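Local coordinates for protein BspA (BspA_V) (Streptococcus agalactiae serotype III, PDB 5DZ8) that serves as a cell wall-anchored antigen I/II-type adhesin, here represented by its variable domain, and probably contributes to bacterial attachment, at residues T29-M41 with G49-Y61. Numbering follows the deposited sequence.
With PEG (di(hydroxyethyl)ether), chain D.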
ATOM      1  N   THR A  29      16.019  17.957 -19.081  1.00 30.79           N
ATOM      2  CA  THR A  29      15.312  19.256 -19.112  1.00 30.41           C
ATOM      3  C   THR A  29      15.776  20.103 -20.261  1.00 31.04           C
ATOM      4  O   THR A  29      16.831  19.846 -20.824  1.00 32.77           O
ATOM      5  CB  THR A  29      15.521  20.175 -17.876  1.00 29.71           C
ATOM      6  OG1 THR A  29      16.901  20.433 -17.680  1.00 31.04           O
ATOM      7  CG2 THR A  29      14.924  19.597 -16.593  1.00 33.23           C
ATOM      8  N   LYS A  30      14.947  21.082 -20.615  1.00 31.72           N
ATOM      9  CA  LYS A  30      15.293  22.169 -21.490  1.00 32.43           C
ATOM     10  C   LYS A  30      15.136  23.472 -20.708  1.00 32.21           C
ATOM     11  O   LYS A  30      14.469  23.509 -19.736  1.00 29.29           O
ATOM     12  CB  LYS A  30      14.405  22.252 -22.725  1.00 34.06           C
ATOM     13  CG  LYS A  30      14.480  21.036 -23.617  1.00 39.79           C
ATOM     14  CD  LYS A  30      13.686  21.291 -24.905  1.00 41.93           C
ATOM     15  CE  LYS A  30      13.039  20.009 -25.359  1.00 50.73           C
ATOM     16  NZ  LYS A  30      12.590  20.092 -26.773  1.00 62.11           N
ATOM     17  N   PRO A  31      15.742  24.554 -21.196  1.00 32.03           N
ATOM     18  CA  PRO A  31      15.635  25.816 -20.505  1.00 34.92           C
ATOM     19  C   PRO A  31      14.251  26.425 -20.465  1.00 30.56           C
ATOM     20  O   PRO A  31      13.990  27.232 -19.597  1.00 32.68           O
ATOM     21  CB  PRO A  31      16.588  26.747 -21.309  1.00 33.95           C
ATOM     22  CG  PRO A  31      17.570  25.808 -21.939  1.00 35.05           C
ATOM     23  CD  PRO A  31      16.825  24.539 -22.196  1.00 31.27           C
ATOM     24  N   ASP A  32      13.393  26.098 -21.413  1.00 29.02           N
ATOM     25  CA  ASP A  32      12.009  26.574 -21.365  1.00 29.56           C
ATOM     26  C   ASP A  32      11.171  25.875 -20.225  1.00 28.52           C
ATOM     27  O   ASP A  32      10.028  26.216 -20.038  1.00 31.33           O
ATOM     28  CB  ASP A  32      11.326  26.381 -22.730  1.00 32.49           C
ATOM     29  CG  ASP A  32      10.970  24.884 -23.050  1.00 39.58           C
ATOM     30  OD1 ASP A  32      11.262  23.975 -22.247  1.00 43.03           O
ATOM     31  OD2 ASP A  32      10.388  24.599 -24.136  1.00 49.08           O
ATOM     32  N   GLY A  33      11.704  24.877 -19.528  1.00 25.54           N
ATOM     33  CA  GLY A  33      11.025  24.264 -18.389  1.00 24.08           C
ATOM     34  C   GLY A  33      10.613  22.844 -18.681  1.00 23.22           C
ATOM     35  O   GLY A  33      10.181  22.136 -17.777  1.00 24.05           O
ATOM     36  N   SER A  34      10.734  22.418 -19.932  1.00 22.55           N
ATOM     37  CA  SER A  34      10.360  21.080 -20.332  1.00 26.03           C
ATOM     38  C   SER A  34      11.166  20.069 -19.578  1.00 26.66           C
ATOM     39  O   SER A  34      12.400  20.256 -19.363  1.00 27.50           O
ATOM     40  CB  SER A  34      10.603  20.875 -21.831  1.00 27.96           C
ATOM     41  OG  SER A  34       9.692  21.646 -22.534  1.00 31.44           O
ATOM     42  N   PHE A  35      10.503  18.997 -19.171  1.00 24.83           N
ATOM     43  CA  PHE A  35      11.218  17.956 -18.489  1.00 26.33           C
ATOM     44  C   PHE A  35      10.656  16.594 -18.713  1.00 27.58           C
ATOM     45  O   PHE A  35       9.496  16.424 -19.046  1.00 28.46           O
ATOM     46  CB  PHE A  35      11.305  18.241 -16.976  1.00 26.66           C
ATOM     47  CG  PHE A  35       9.986  18.104 -16.238  1.00 26.61           C
ATOM     48  CD1 PHE A  35       9.522  16.871 -15.844  1.00 28.12           C
ATOM     49  CD2 PHE A  35       9.180  19.242 -15.962  1.00 25.17           C
ATOM     50  CE1 PHE A  35       8.303  16.756 -15.157  1.00 29.73           C
ATOM     51  CE2 PHE A  35       7.978  19.128 -15.270  1.00 23.37           C
ATOM     52  CZ  PHE A  35       7.526  17.891 -14.869  1.00 25.53           C
ATOM     53  N   GLU A  36      11.481  15.632 -18.366  1.00 27.79           N
ATOM     54  CA  GLU A  36      11.166  14.253 -18.461  1.00 32.46           C
ATOM     55  C   GLU A  36      12.010  13.456 -17.450  1.00 34.11           C
ATOM     56  O   GLU A  36      13.251  13.418 -17.531  1.00 32.82           O
ATOM     57  CB  GLU A  36      11.479  13.820 -19.880  1.00 34.32           C
ATOM     58  CG  GLU A  36      11.476  12.339 -20.088  1.00 40.68           C
ATOM     59  CD  GLU A  36      11.908  11.948 -21.479  1.00 46.75           C
ATOM     60  OE1 GLU A  36      11.604  12.709 -22.438  1.00 52.35           O
ATOM     61  OE2 GLU A  36      12.558  10.865 -21.594  1.00 54.62           O
ATOM     62  N   PHE A  37      11.305  12.846 -16.506  1.00 36.48           N
ATOM     63  CA  PHE A  37      11.848  11.805 -15.620  1.00 37.99           C
ATOM     64  C   PHE A  37      11.708  10.404 -16.191  1.00 35.26           C
ATOM     65  O   PHE A  37      10.649  10.035 -16.610  1.00 36.25           O
ATOM     66  CB  PHE A  37      11.088  11.814 -14.291  1.00 38.02           C
ATOM     67  CG  PHE A  37      11.388  13.009 -13.449  1.00 36.37           C
ATOM     68  CD1 PHE A  37      12.587  13.089 -12.759  1.00 34.70           C
ATOM     69  CD2 PHE A  37      10.510  14.065 -13.383  1.00 35.49           C
ATOM     70  CE1 PHE A  37      12.871  14.195 -11.994  1.00 32.89           C
ATOM     71  CE2 PHE A  37      10.775  15.164 -12.574  1.00 36.51           C
ATOM     72  CZ  PHE A  37      11.947  15.219 -11.871  1.00 33.43           C
ATOM     73  N   ASN A  38      12.766   9.617 -16.133  1.00 40.36           N
ATOM     74  CA  ASN A  38      12.734   8.189 -16.528  1.00 40.60           C
ATOM     75  C   ASN A  38      13.060   7.349 -15.318  1.00 38.03           C
ATOM     76  O   ASN A  38      13.966   7.663 -14.633  1.00 50.05           O
ATOM     77  CB  ASN A  38      13.765   7.988 -17.640  1.00 36.76           C
ATOM     78  CG  ASN A  38      13.258   8.528 -18.973  1.00 38.88           C
ATOM     79  OD1 ASN A  38      12.368   7.939 -19.576  1.00 41.73           O
ATOM     80  ND2 ASN A  38      13.767   9.672 -19.408  1.00 37.51           N
ATOM     81  N   HIS A  39      12.311   6.315 -15.024  1.00 42.57           N
ATOM     82  CA  HIS A  39      12.687   5.372 -13.972  1.00 43.28           C
ATOM     83  C   HIS A  39      12.635   3.882 -14.405  1.00 46.25           C
ATOM     84  O   HIS A  39      11.728   3.443 -15.126  1.00 45.62           O
ATOM     85  CB  HIS A  39      11.861   5.617 -12.714  1.00 47.03           C
ATOM     86  CG  HIS A  39      10.451   5.095 -12.757  1.00 61.50           C
ATOM     87  ND1 HIS A  39       9.357   5.914 -12.972  1.00 64.04           N
ATOM     88  CD2 HIS A  39       9.945   3.853 -12.544  1.00 71.56           C
ATOM     89  CE1 HIS A  39       8.247   5.203 -12.891  1.00 62.95           C
ATOM     90  NE2 HIS A  39       8.575   3.950 -12.642  1.00 69.60           N
ATOM     91  N   ASP A  40      13.638   3.121 -13.959  1.00 47.20           N
ATOM     92  CA  ASP A  40      13.693   1.653 -14.103  1.00 47.57           C
ATOM     93  C   ASP A  40      12.860   0.998 -13.024  1.00 48.69           C
ATOM     94  O   ASP A  40      13.023   1.317 -11.860  1.00 55.31           O
ATOM     95  CB  ASP A  40      15.135   1.164 -13.931  1.00 51.81           C
ATOM     96  CG  ASP A  40      15.953   1.290 -15.186  1.00 58.71           C
ATOM     97  OD1 ASP A  40      15.608   2.131 -16.047  1.00 65.19           O
ATOM     98  OD2 ASP A  40      16.948   0.529 -15.316  1.00 69.65           O
HETATM   99  N   MSE A  41      11.987   0.076 -13.399  1.00 52.12           N
HETATM  100  CA  MSE A  41      11.191  -0.678 -12.442  1.00 54.07           C
HETATM  101  C   MSE A  41      11.755  -2.082 -12.267  1.00 57.29           C
HETATM  102  O   MSE A  41      11.884  -2.822 -13.255  1.00 48.86           O
HETATM  103  CB  MSE A  41       9.767  -0.764 -12.984  1.00 61.79           C
HETATM  104  CG  MSE A  41       8.767  -1.175 -11.903  1.00 70.89           C
HETATM  105 SE   MSE A  41       8.556   0.322 -10.631  1.00 84.94          SE
HETATM  106  CE  MSE A  41       7.182   1.137 -11.773  1.00 84.29           C
ATOM    107  N   GLY A  49      10.336  -3.056 -16.325  1.00 43.82           N
ATOM    108  CA  GLY A  49       9.867  -1.953 -17.169  1.00 46.95           C
ATOM    109  C   GLY A  49      10.453  -0.593 -16.874  1.00 43.70           C
ATOM    110  O   GLY A  49      11.113  -0.416 -15.861  1.00 39.43           O
ATOM    111  N   TYR A  50      10.169   0.349 -17.777  1.00 43.46           N
ATOM    112  CA  TYR A  50      10.540   1.759 -17.656  1.00 42.31           C
ATOM    113  C   TYR A  50       9.322   2.713 -17.619  1.00 40.61           C
ATOM    114  O   TYR A  50       8.415   2.632 -18.448  1.00 45.58           O
ATOM    115  CB  TYR A  50      11.424   2.150 -18.834  1.00 46.54           C
ATOM    116  CG  TYR A  50      12.501   1.156 -19.130  1.00 50.44           C
ATOM    117  CD1 TYR A  50      13.694   1.134 -18.384  1.00 56.59           C
ATOM    118  CD2 TYR A  50      12.360   0.234 -20.168  1.00 55.39           C
ATOM    119  CE1 TYR A  50      14.720   0.204 -18.663  1.00 55.94           C
ATOM    120  CE2 TYR A  50      13.373  -0.681 -20.463  1.00 56.03           C
ATOM    121  CZ  TYR A  50      14.542  -0.703 -19.713  1.00 55.38           C
ATOM    122  OH  TYR A  50      15.492  -1.642 -20.035  1.00 55.14           O
ATOM    123  N   GLY A  51       9.320   3.609 -16.642  1.00 37.46           N
ATOM    124  CA  GLY A  51       8.301   4.607 -16.444  1.00 33.59           C
ATOM    125  C   GLY A  51       8.880   5.936 -16.888  1.00 32.94           C
ATOM    126  O   GLY A  51      10.064   6.149 -16.810  1.00 33.17           O
ATOM    127  N   LYS A  52       8.028   6.796 -17.400  1.00 31.55           N
ATOM    128  CA  LYS A  52       8.396   8.081 -17.907  1.00 31.20           C
ATOM    129  C   LYS A  52       7.285   9.065 -17.543  1.00 28.95           C
ATOM    130  O   LYS A  52       6.125   8.846 -17.884  1.00 27.06           O
ATOM    131  CB  LYS A  52       8.541   8.053 -19.416  1.00 35.34           C
ATOM    132  CG  LYS A  52       9.006   9.377 -20.012  1.00 39.05           C
ATOM    133  CD  LYS A  52       8.644   9.584 -21.478  1.00 42.04           C
ATOM    134  CE  LYS A  52       9.322   8.583 -22.359  1.00 46.32           C
ATOM    135  NZ  LYS A  52      10.779   8.829 -22.340  1.00 54.49           N
ATOM    136  N   LEU A  53       7.655  10.118 -16.823  1.00 26.62           N
ATOM    137  CA  LEU A  53       6.762  11.226 -16.520  1.00 26.77           C
ATOM    138  C   LEU A  53       7.283  12.473 -17.243  1.00 25.53           C
ATOM    139  O   LEU A  53       8.422  12.881 -16.992  1.00 27.68           O
ATOM    140  CB  LEU A  53       6.769  11.507 -15.021  1.00 26.73           C
ATOM    141  CG  LEU A  53       5.779  12.564 -14.502  1.00 27.12           C
ATOM    142  CD1 LEU A  53       4.330  12.106 -14.628  1.00 26.59           C
ATOM    143  CD2 LEU A  53       6.083  12.852 -13.037  1.00 29.12           C
ATOM    144  N   THR A  54       6.444  13.058 -18.098  1.00 22.25           N
ATOM    145  CA  THR A  54       6.750  14.259 -18.854  1.00 25.21           C
ATOM    146  C   THR A  54       5.935  15.419 -18.347  1.00 24.99           C
ATOM    147  O   THR A  54       4.837  15.255 -17.864  1.00 25.36           O
ATOM    148  CB  THR A  54       6.387  14.083 -20.336  1.00 26.78           C
ATOM    149  OG1 THR A  54       5.057  13.558 -20.415  1.00 28.67           O
ATOM    150  CG2 THR A  54       7.341  13.068 -20.975  1.00 28.68           C
ATOM    151  N   GLY A  55       6.497  16.599 -18.481  1.00 24.35           N
ATOM    152  CA  GLY A  55       5.859  17.793 -18.012  1.00 25.77           C
ATOM    153  C   GLY A  55       6.597  19.069 -18.391  1.00 24.01           C
ATOM    154  O   GLY A  55       7.529  19.034 -19.123  1.00 24.83           O
ATOM    155  N   LYS A  56       6.182  20.189 -17.835  1.00 25.39           N
ATOM    156  CA  LYS A  56       6.814  21.458 -18.109  1.00 27.76           C
ATOM    157  C   LYS A  56       6.595  22.413 -16.978  1.00 28.21           C
ATOM    158  O   LYS A  56       5.461  22.609 -16.557  1.00 27.51           O
ATOM    159  CB  LYS A  56       6.230  22.081 -19.330  1.00 32.11           C
ATOM    160  CG  LYS A  56       7.049  23.266 -19.814  1.00 34.94           C
ATOM    161  CD  LYS A  56       6.420  23.802 -21.059  1.00 33.59           C
ATOM    162  CE  LYS A  56       7.169  25.030 -21.566  1.00 37.49           C
ATOM    163  NZ  LYS A  56       7.156  26.082 -20.542  1.00 47.86           N
ATOM    164  N   VAL A  57       7.682  23.011 -16.497  1.00 27.88           N
ATOM    165  CA  VAL A  57       7.603  24.098 -15.532  1.00 30.59           C
ATOM    166  C   VAL A  57       7.424  25.366 -16.318  1.00 31.18           C
ATOM    167  O   VAL A  57       8.177  25.619 -17.278  1.00 29.98           O
ATOM    168  CB  VAL A  57       8.852  24.187 -14.645  1.00 30.81           C
ATOM    169  CG1 VAL A  57       8.703  25.274 -13.589  1.00 31.61           C
ATOM    170  CG2 VAL A  57       9.067  22.850 -13.943  1.00 32.88           C
ATOM    171  N   ASN A  58       6.398  26.137 -15.936  1.00 33.04           N
ATOM    172  CA  ASN A  58       6.142  27.433 -16.569  1.00 32.53           C
ATOM    173  C   ASN A  58       6.779  28.535 -15.777  1.00 29.45           C
ATOM    174  O   ASN A  58       6.311  28.925 -14.695  1.00 31.76           O
ATOM    175  CB  ASN A  58       4.657  27.627 -16.806  1.00 34.77           C
ATOM    176  CG  ASN A  58       4.061  26.467 -17.580  1.00 37.05           C
ATOM    177  OD1 ASN A  58       4.416  26.266 -18.739  1.00 44.15           O
ATOM    178  ND2 ASN A  58       3.193  25.656 -16.921  1.00 38.54           N
ATOM    179  N   HIS A  59       7.897  29.016 -16.287  1.00 27.27           N
ATOM    180  CA  HIS A  59       8.618  30.059 -15.596  1.00 30.21           C
ATOM    181  C   HIS A  59       9.084  31.162 -16.549  1.00 32.60           C
ATOM    182  O   HIS A  59       9.144  30.986 -17.756  1.00 32.71           O
ATOM    183  CB  HIS A  59       9.809  29.459 -14.796  1.00 30.79           C
ATOM    184  CG  HIS A  59      10.788  28.716 -15.641  1.00 28.69           C
ATOM    185  ND1 HIS A  59      11.379  27.559 -15.221  1.00 32.16           N
ATOM    186  CD2 HIS A  59      11.233  28.920 -16.892  1.00 32.85           C
ATOM    187  CE1 HIS A  59      12.169  27.088 -16.160  1.00 35.36           C
ATOM    188  NE2 HIS A  59      12.095  27.898 -17.195  1.00 34.41           N
ATOM    189  N   HIS A  60       9.425  32.301 -15.985  1.00 34.16           N
ATOM    190  CA  HIS A  60      10.017  33.378 -16.777  1.00 37.69           C
ATOM    191  C   HIS A  60      10.920  34.233 -15.873  1.00 35.04           C
ATOM    192  O   HIS A  60      10.788  34.230 -14.648  1.00 35.33           O
ATOM    193  CB  HIS A  60       8.960  34.206 -17.502  1.00 33.97           C
ATOM    194  CG  HIS A  60       8.150  35.080 -16.609  1.00 38.34           C
ATOM    195  ND1 HIS A  60       7.044  34.621 -15.912  1.00 45.29           N
ATOM    196  CD2 HIS A  60       8.269  36.397 -16.303  1.00 44.12           C
ATOM    197  CE1 HIS A  60       6.543  35.605 -15.183  1.00 43.30           C
ATOM    198  NE2 HIS A  60       7.275  36.691 -15.399  1.00 50.84           N
ATOM    199  N   TYR A  61      11.857  34.890 -16.527  1.00 34.12           N
ATOM    200  CA  TYR A  61      12.942  35.571 -15.897  1.00 39.58           C
ATOM    201  C   TYR A  61      12.987  37.055 -16.284  1.00 39.84           C
ATOM    202  O   TYR A  61      12.933  37.367 -17.470  1.00 39.54           O
ATOM    203  CB  TYR A  61      14.259  34.974 -16.377  1.00 35.85           C
ATOM    204  CG  TYR A  61      14.424  33.520 -16.222  1.00 34.55           C
ATOM    205  CD1 TYR A  61      14.134  32.884 -15.015  1.00 33.82           C
ATOM    206  CD2 TYR A  61      14.903  32.740 -17.285  1.00 34.34           C
ATOM    207  CE1 TYR A  61      14.272  31.510 -14.873  1.00 30.27           C
ATOM    208  CE2 TYR A  61      15.046  31.357 -17.135  1.00 34.90           C
ATOM    209  CZ  TYR A  61      14.723  30.758 -15.919  1.00 31.18           C
ATOM    210  OH  TYR A  61      14.936  29.428 -15.746  1.00 32.59           O
TER
HETATM  211  C1  PEG D 502      17.952  23.916 -18.061  1.00 42.71           C
HETATM  212  O1  PEG D 502      17.840  22.921 -19.127  1.00 44.32           O
HETATM  213  C2  PEG D 502      18.637  25.249 -18.466  1.00 48.29           C
HETATM  214  O2  PEG D 502      18.372  26.409 -17.612  1.00 46.98           O
HETATM  215  C3  PEG D 502      18.353  27.688 -18.273  1.00 56.61           C
HETATM  216  C4  PEG D 502      17.166  28.603 -17.868  1.00 61.41           C
HETATM  217  O4  PEG D 502      15.817  28.137 -18.161  1.00 51.10           O
HETATM  218  O   HOH W   1       8.493  27.958 -18.774  1.00 37.70           O
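A chi1 of 70° sets CG of Phe-35 between its own backbone N and carbonyl carbon, which turns the ring across the strand pair and over Gly-55, whose CA makes a CH-pi contact 3.8 Å from the centroid of the Phe-35 ring. A similar first torsion in His-39 (chi1 77°) lays its imidazole over Gly-51, whose CA also sits 3.8 Å from the centroid of the His-39 ring. Each ring lies where a side chain on its glycine partner would otherwise project. These cross-strand aromatic-glycine pairs belong to an antiparallel beta hairpin, strands 34-42 and 47-63, at the middle of a six-stranded sheet; Phe-147 of strand 144-167 packs on Phe-35 and Leu-53. On the Glu-36 face, Lys-52 bends at its last two torsions and sets NZ 2.8 Å from Glu-36 OE2, a salt bridge made from above the carboxylate plane. That oxygen's anti lone pair takes Asn-38 ND2, also at 2.8 Å. Beyond the strand pairing, His-59 NE2 donates in its ring plane to Pro-31 O (3.1 Å), while its ND1 is hydrogen-bonded to Tyr-165 OH of the second subunit. Lys-56 NZ reaches Asp-32 O at 2.9 Å, and Asp-32 OD1 closes an Asx turn by accepting Ser-34 N.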